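Local coordinates for okadaic acid binding protein 2-alpha (Halichondria okadai, PDB 4WRI) that binds the polyether toxin okadaic acid in a pocket of its own fold and is implicated in accumulation of this cytotoxin by the sponge, at residues R15-V20 with R187-D192; N70-L74 with N92-L96. All coordinates share one frame; numbering follows the deposited sequence.

Interaction 1 of 2, residues R15-V20 with R187-D192; sequences RKMRTV and RGALVD. With OKA (okadaic acid), chain B.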
loop_
_atom_site.group_PDB
_atom_site.type_symbol
_atom_site.label_atom_id
_atom_site.label_comp_id
_atom_site.label_asym_id
_atom_site.label_seq_id
_atom_site.Cartn_x
_atom_site.Cartn_y
_atom_site.Cartn_z
ATOM N N ARG A 15 5.781 10.939 -6.733
ATOM C CA ARG A 15 6.122 11.085 -5.340
ATOM C C ARG A 15 5.310 10.124 -4.490
ATOM O O ARG A 15 5.843 9.525 -3.556
ATOM C CB ARG A 15 5.842 12.515 -4.886
ATOM C CG ARG A 15 6.326 12.818 -3.487
ATOM C CD ARG A 15 6.037 14.264 -3.126
ATOM N NE ARG A 15 6.465 14.560 -1.775
ATOM C CZ ARG A 15 6.029 15.600 -1.066
ATOM N NH1 ARG A 15 5.160 16.441 -1.602
ATOM N NH2 ARG A 15 6.455 15.791 0.172
ATOM N N LYS A 16 4.026 9.992 -4.793
ATOM C CA LYS A 16 3.229 9.004 -4.076
ATOM C C LYS A 16 3.809 7.586 -4.287
ATOM O O LYS A 16 3.893 6.799 -3.315
ATOM C CB LYS A 16 1.756 9.077 -4.483
ATOM C CG LYS A 16 1.033 10.321 -3.980
ATOM C CD LYS A 16 -0.463 10.275 -4.284
ATOM C CE LYS A 16 -0.788 10.282 -5.780
ATOM N NZ LYS A 16 -2.274 10.229 -6.007
ATOM N N MET A 17 4.230 7.245 -5.503
ATOM C CA MET A 17 4.759 5.901 -5.726
ATOM C C MET A 17 6.110 5.695 -5.049
ATOM O O MET A 17 6.397 4.592 -4.559
ATOM C CB MET A 17 4.805 5.549 -7.210
ATOM C CG MET A 17 3.438 5.478 -7.838
ATOM S SD MET A 17 2.257 4.328 -7.052
ATOM C CE MET A 17 1.230 5.416 -6.050
ATOM N N ARG A 18 6.940 6.730 -4.979
ATOM C CA ARG A 18 8.164 6.642 -4.187
ATOM C C ARG A 18 7.819 6.400 -2.723
ATOM O O ARG A 18 8.571 5.747 -1.995
ATOM C CB ARG A 18 9.018 7.908 -4.324
ATOM C CG ARG A 18 9.603 8.091 -5.724
ATOM C CD ARG A 18 10.689 9.172 -5.708
ATOM N NE ARG A 18 10.156 10.521 -5.509
ATOM C CZ ARG A 18 9.614 11.279 -6.469
ATOM N NH1 ARG A 18 9.484 10.831 -7.714
ATOM N NH2 ARG A 18 9.192 12.500 -6.148
ATOM N N THR A 19 6.676 6.919 -2.281
ATOM C CA THR A 19 6.247 6.738 -0.892
ATOM C C THR A 19 5.842 5.275 -0.642
ATOM O O THR A 19 6.051 4.745 0.434
ATOM C CB THR A 19 5.107 7.722 -0.557
ATOM O OG1 THR A 19 5.597 9.068 -0.732
ATOM C CG2 THR A 19 4.603 7.556 0.872
ATOM N N VAL A 20 5.268 4.629 -1.647
ATOM C CA VAL A 20 4.996 3.198 -1.567
ATOM C C VAL A 20 6.292 2.397 -1.483
ATOM O O VAL A 20 6.406 1.463 -0.692
ATOM C CB VAL A 20 4.228 2.731 -2.808
ATOM C CG1 VAL A 20 4.040 1.215 -2.791
ATOM C CG2 VAL A 20 2.873 3.437 -2.910
ATOM N N ARG A 187 -1.006 6.252 3.086
ATOM C CA ARG A 187 0.195 5.498 3.442
ATOM C C ARG A 187 1.138 6.292 4.341
ATOM O O ARG A 187 2.312 5.940 4.513
ATOM C CB ARG A 187 0.918 4.993 2.187
ATOM C CG ARG A 187 0.003 4.164 1.300
ATOM C CD ARG A 187 0.739 3.457 0.198
ATOM N NE ARG A 187 1.526 2.301 0.623
ATOM C CZ ARG A 187 1.040 1.067 0.689
ATOM N NH1 ARG A 187 -0.247 0.847 0.444
ATOM N NH2 ARG A 187 1.870 0.075 1.005
ATOM N N GLY A 188 0.615 7.366 4.940
ATOM C CA GLY A 188 1.421 8.220 5.809
ATOM C C GLY A 188 2.111 9.377 5.074
ATOM O O GLY A 188 1.932 9.583 3.868
ATOM N N ALA A 189 2.939 10.109 5.801
ATOM C CA ALA A 189 3.634 11.257 5.217
ATOM C C ALA A 189 4.382 10.872 3.935
ATOM O O ALA A 189 5.017 9.829 3.853
ATOM C CB ALA A 189 4.595 11.838 6.235
ATOM N N LEU A 190 4.327 11.736 2.927
ATOM C CA LEU A 190 5.002 11.476 1.666
ATOM C C LEU A 190 6.506 11.648 1.801
ATOM O O LEU A 190 6.978 12.507 2.543
ATOM C CB LEU A 190 4.496 12.431 0.599
ATOM C CG LEU A 190 2.989 12.351 0.364
ATOM C CD1 LEU A 190 2.562 13.357 -0.709
ATOM C CD2 LEU A 190 2.531 10.936 -0.036
ATOM N N VAL A 191 7.269 10.838 1.071
ATOM C CA VAL A 191 8.710 11.059 0.978
ATOM C C VAL A 191 8.986 12.128 -0.076
ATOM O O VAL A 191 8.078 12.544 -0.789
ATOM C CB VAL A 191 9.476 9.752 0.639
ATOM C CG1 VAL A 191 9.142 8.661 1.670
ATOM C CG2 VAL A 191 9.161 9.286 -0.758
ATOM N N ASP A 192 10.235 12.560 -0.188
ATOM C CA ASP A 192 10.570 13.558 -1.197
ATOM C C ASP A 192 10.356 13.033 -2.611
ATOM O O ASP A 192 10.583 11.853 -2.909
ATOM C CB ASP A 192 12.018 14.018 -1.038
ATOM C CG ASP A 192 12.237 14.785 0.236
ATOM O OD1 ASP A 192 11.234 15.220 0.852
ATOM O OD2 ASP A 192 13.414 14.968 0.616
ATOM O OXT ASP A 192 9.956 13.792 -3.503
HETATM C C1 OKA B . 1.836 -4.442 4.225
HETATM C C2 OKA B . 1.057 -5.376 5.182
HETATM C C3 OKA B . -0.309 -5.708 4.584
HETATM C C4 OKA B . -0.232 -6.386 3.198
HETATM C C5 OKA B . -1.641 -6.571 2.651
HETATM C C6 OKA B . -1.618 -7.427 1.382
HETATM C C7 OKA B . -0.851 -8.746 1.641
HETATM C C8 OKA B . 0.529 -8.410 2.181
HETATM C C9 OKA B . 1.242 -9.665 2.596
HETATM C C10 OKA B . 2.526 -9.863 2.249
HETATM C C11 OKA B . 3.299 -8.911 1.392
HETATM C C12 OKA B . 2.559 -7.543 1.382
HETATM C C13 OKA B . 3.076 -6.666 0.231
HETATM C C14 OKA B . 2.355 -5.296 0.286
HETATM C C15 OKA B . 1.547 -4.948 -0.716
HETATM C C16 OKA B . 0.841 -3.626 -0.598
HETATM C C17 OKA B . 0.964 -2.674 -1.817
HETATM C C18 OKA B . -0.439 -2.059 -1.965
HETATM C C19 OKA B . -1.275 -2.791 -0.866
HETATM C C20 OKA B . -2.679 -2.998 -1.254
HETATM C C21 OKA B . -3.421 -3.687 -0.077
HETATM C C22 OKA B . -3.255 -2.790 1.147
HETATM C C23 OKA B . -1.756 -2.591 1.426
HETATM C C24 OKA B . -1.585 -1.627 2.647
HETATM C C25 OKA B . -2.388 -2.261 3.759
HETATM C C26 OKA B . -3.791 -2.644 3.448
HETATM C C27 OKA B . -4.715 -1.408 3.374
HETATM C C28 OKA B . -4.828 -0.798 4.779
HETATM C C29 OKA B . -5.863 0.331 4.910
HETATM C C30 OKA B . -5.721 0.884 6.360
HETATM C C31 OKA B . -6.118 -0.053 7.475
HETATM C C32 OKA B . -6.111 0.645 8.835
HETATM C C33 OKA B . -6.759 2.025 8.828
HETATM C C34 OKA B . -6.334 2.791 7.565
HETATM C C35 OKA B . -7.270 4.045 7.447
HETATM C C36 OKA B . -6.682 4.952 6.372
HETATM C C37 OKA B . -5.264 5.276 6.743
HETATM C C38 OKA B . -4.407 4.046 6.894
HETATM C C39 OKA B . -7.473 -0.715 7.227
HETATM C C40 OKA B . -5.513 1.456 3.926
HETATM C C41 OKA B . -1.910 -2.480 4.953
HETATM C C42 OKA B . 4.560 -6.393 0.387
HETATM C C43 OKA B . 3.151 -11.141 2.742
HETATM C C44 OKA B . 0.899 -4.707 6.540
HETATM O O1 OKA B . 1.238 -3.418 3.893
HETATM O O2 OKA B . 2.966 -4.766 3.850
HETATM O O3 OKA B . 1.792 -6.581 5.361
HETATM O O4 OKA B . 0.410 -7.656 3.373
HETATM O O5 OKA B . -0.786 -9.496 0.401
HETATM O O6 OKA B . 1.229 -7.701 1.159
HETATM O O7 OKA B . -0.518 -3.941 -0.587
HETATM O O8 OKA B . -1.165 -1.946 0.309
HETATM O O9 OKA B . -3.900 -3.430 2.251
HETATM O O10 OKA B . -0.248 -1.463 2.926
HETATM O O11 OKA B . -5.992 -1.854 2.945
HETATM O O12 OKA B . -6.535 2.093 6.400
HETATM O O13 OKA B . -5.012 3.142 7.885
HETATM O O HOH W 1 8.644 14.732 1.730
HETATM O O HOH W 2 4.163 3.123 1.773
HETATM O O HOH W 3 4.722 0.479 1.254
#
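T19 and L190 bury the most surface here, with R15 next. T19 lies on helix 11-27, and the C-terminal tail runs over it. V191 N donates to T19 OG1 at 3.0 Å, with an N-H...O angle of 159°. The same hydroxyl donates to R15 O, one turn back, at 2.9 Å. T19 OG1 and T19 N reach that carbonyl from opposite faces of its plane. The hydroxyl is fixed from two sides, and its hydrogen is committed to the helix.

L190 sends CD2 to within 3.7 Å of T19 OG1. Its CB lies over one face of the R15 guanidinium, offset toward the rim. R15 is extended from CG to NE and crosses L190 at about a right angle. With chi1 at -173° the chain leads away from the backbone N and brings NE to the tail. R15 NE then donates to V191 O at 2.8 Å, close to straight and in the guanidinium plane. A water bridges R15 NH2, L190 O and the D192 side chain.

R18 holds the chain terminus side-on. R18 NE donates a hydrogen bond to D192 O and NH2 one to D192 OXT, both at 3.0 Å, the latter also a salt bridge. The longer R15 to OXT pairing acts through charge alone.

V20 packs on R187. R187 NH1 donates to O8 of okadaic acid at 2.9 Å, while two waters tie its NE and NH2 to T19 O and V20 O. This is a C-terminal tail held on the N-terminal helix by a salt-bridge network, with R187 at its start in the toxin pocket.

Interaction 2 of 2, residues N70-L74 with N92-L96; sequences NHCNL and NAWLL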
loop_
_atom_site.group_PDB
_atom_site.type_symbol
_atom_site.label_atom_id
_atom_site.label_comp_id
_atom_site.label_asym_id
_atom_site.label_seq_id
_atom_site.Cartn_x
_atom_site.Cartn_y
_atom_site.Cartn_z
ATOM N N ASN A 70 3.329 -10.084 -9.604
ATOM C CA ASN A 70 2.177 -9.410 -10.201
ATOM C C ASN A 70 2.087 -7.903 -9.991
ATOM O O ASN A 70 1.697 -7.167 -10.899
ATOM C CB ASN A 70 0.868 -10.066 -9.730
ATOM C CG ASN A 70 0.704 -11.475 -10.248
ATOM O OD1 ASN A 70 1.133 -11.801 -11.352
ATOM N ND2 ASN A 70 0.056 -12.319 -9.458
ATOM N N HIS A 71 2.424 -7.436 -8.797
ATOM C CA HIS A 71 2.333 -6.005 -8.503
ATOM C C HIS A 71 3.601 -5.288 -8.920
ATOM O O HIS A 71 3.554 -4.275 -9.637
ATOM C CB HIS A 71 2.072 -5.757 -7.009
ATOM C CG HIS A 71 2.013 -4.305 -6.627
ATOM N ND1 HIS A 71 0.832 -3.599 -6.529
ATOM C CD2 HIS A 71 3.001 -3.423 -6.320
ATOM C CE1 HIS A 71 1.093 -2.349 -6.177
ATOM N NE2 HIS A 71 2.406 -2.214 -6.058
ATOM N N CYS A 72 4.737 -5.800 -8.468
ATOM C CA CYS A 72 5.999 -5.122 -8.740
ATOM C C CYS A 72 6.524 -5.292 -10.151
ATOM O O CYS A 72 7.186 -4.391 -10.660
ATOM C CB CYS A 72 7.067 -5.589 -7.766
ATOM S SG CYS A 72 6.755 -5.099 -6.080
ATOM N N ASN A 73 6.248 -6.433 -10.763
ATOM C CA ASN A 73 6.887 -6.797 -12.026
ATOM C C ASN A 73 5.903 -7.144 -13.122
ATOM O O ASN A 73 6.265 -7.854 -14.067
ATOM C CB ASN A 73 7.863 -7.944 -11.808
ATOM C CG ASN A 73 9.097 -7.500 -11.062
ATOM O OD1 ASN A 73 9.324 -7.883 -9.908
ATOM N ND2 ASN A 73 9.887 -6.649 -11.695
ATOM N N LEU A 74 4.672 -6.646 -13.008
ATOM C CA LEU A 74 3.693 -6.645 -14.096
ATOM C C LEU A 74 3.302 -8.035 -14.564
ATOM O O LEU A 74 2.899 -8.210 -15.723
ATOM C CB LEU A 74 4.192 -5.800 -15.281
ATOM C CG LEU A 74 4.512 -4.343 -14.920
ATOM C CD1 LEU A 74 5.075 -3.533 -16.101
ATOM C CD2 LEU A 74 3.260 -3.686 -14.335
ATOM N N ASN A 92 6.629 0.959 -13.461
ATOM C CA ASN A 92 5.827 -0.265 -13.511
ATOM C C ASN A 92 4.444 -0.025 -12.910
ATOM O O ASN A 92 3.433 -0.536 -13.420
ATOM C CB ASN A 92 6.508 -1.413 -12.756
ATOM C CG ASN A 92 7.734 -1.938 -13.475
ATOM O OD1 ASN A 92 8.068 -1.460 -14.560
ATOM N ND2 ASN A 92 8.402 -2.912 -12.904
ATOM N N ALA A 93 4.395 0.752 -11.830
ATOM C CA ALA A 93 3.115 1.098 -11.206
ATOM C C ALA A 93 2.271 1.921 -12.165
ATOM O O ALA A 93 1.049 1.818 -12.171
ATOM C CB ALA A 93 3.349 1.856 -9.915
ATOM N N TRP A 94 2.923 2.731 -12.990
ATOM C CA TRP A 94 2.181 3.519 -13.974
ATOM C C TRP A 94 1.443 2.605 -14.953
ATOM O O TRP A 94 0.264 2.824 -15.251
ATOM C CB TRP A 94 3.129 4.476 -14.685
ATOM C CG TRP A 94 2.486 5.404 -15.682
ATOM C CD1 TRP A 94 2.774 5.491 -17.013
ATOM C CD2 TRP A 94 1.452 6.371 -15.431
ATOM N NE1 TRP A 94 1.998 6.459 -17.596
ATOM C CE2 TRP A 94 1.174 7.014 -16.656
ATOM C CE3 TRP A 94 0.742 6.762 -14.290
ATOM C CZ2 TRP A 94 0.214 8.030 -16.778
ATOM C CZ3 TRP A 94 -0.229 7.774 -14.413
ATOM C CH2 TRP A 94 -0.471 8.397 -15.647
ATOM N N LEU A 95 2.129 1.578 -15.450
ATOM C CA LEU A 95 1.474 0.601 -16.310
ATOM C C LEU A 95 0.400 -0.158 -15.539
ATOM O O LEU A 95 -0.692 -0.402 -16.053
ATOM C CB LEU A 95 2.488 -0.381 -16.905
ATOM C CG LEU A 95 3.107 0.028 -18.252
ATOM C CD1 LEU A 95 3.785 1.385 -18.185
ATOM C CD2 LEU A 95 4.080 -1.042 -18.751
ATOM N N LEU A 96 0.696 -0.501 -14.285
ATOM C CA LEU A 96 -0.205 -1.335 -13.494
ATOM C C LEU A 96 -1.564 -0.668 -13.260
ATOM O O LEU A 96 -2.611 -1.331 -13.339
ATOM C CB LEU A 96 0.436 -1.682 -12.152
ATOM C CG LEU A 96 -0.331 -2.615 -11.221
ATOM C CD1 LEU A 96 -0.407 -4.009 -11.809
ATOM C CD2 LEU A 96 0.336 -2.637 -9.855
#
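N92 donates from ND2 to the carbonyl oxygen of C72 at 2.9 Å. The N-H...O angle is 161°, and the donor lies in the carbonyl plane. The bond joins helix 86-96 to C72 of helix 61-72. It gives this backbone oxygen a side-chain partner.

L74 buries the most surface. Its backbone takes a left-handed conformation, and its side chain reaches across to helix 86-96. CD2 sits 3.3 Å from N92 O, a close approach to an oxygen that already accepts from L96 N. CD1 meets L95 CD2 at 3.8 Å, the two side chains crossing at about a right angle. L74 CD2 also rests against L96 CB.

L96 packs on the H71 side. Its CG stands anti to the backbone N (chi1 -177°), which extends the branch across to helix 61-72. CD2 lies over one face of the H71 imidazole, 3.9 Å from the ring centroid and 28° off the normal, a CH-pi contact. CD1 lies 3.9 Å from N70 O. The carbonyl oxygen of H71 is buried beside CD2 and has no polar partner.

The second shell sets these groups in place. H71 NE2 is hydrogen-bonded to Y89 OH, and the ring stacks with H67. N92 OD1 is hydrogen-bonded to Q88 NE2, so both ends of the N92 amide are held and its rotation is fixed. L84 packs on C72, N73 and N92.

The one nearly straight bond thus sets the direction between N92 and C72, while the leucine contacts are apolar packing with little directional demand. Burying the H71 carbonyl oxygen without a partner probably carries a small polar cost.

Interaction 2 is nested in the chain inside the long loop closed by interaction 1. Their centres are about 17 Å apart, yet they touch: M17 SD of helix 11-27 packs on A93 CB of helix 86-96 at 3.9 Å. Helix 11-27 lies between the C-terminal tail and helix 86-96. Y89 touches both contacts, lying against V20 and H71. Both border the okadaic acid pocket. R187 brings interaction 1 into the pocket. In interaction 2, the side chain of H71 is about 4 Å from the bound okadaic acid, nearest atoms counted. R46 and S110 give the ligand further hydrogen bonds.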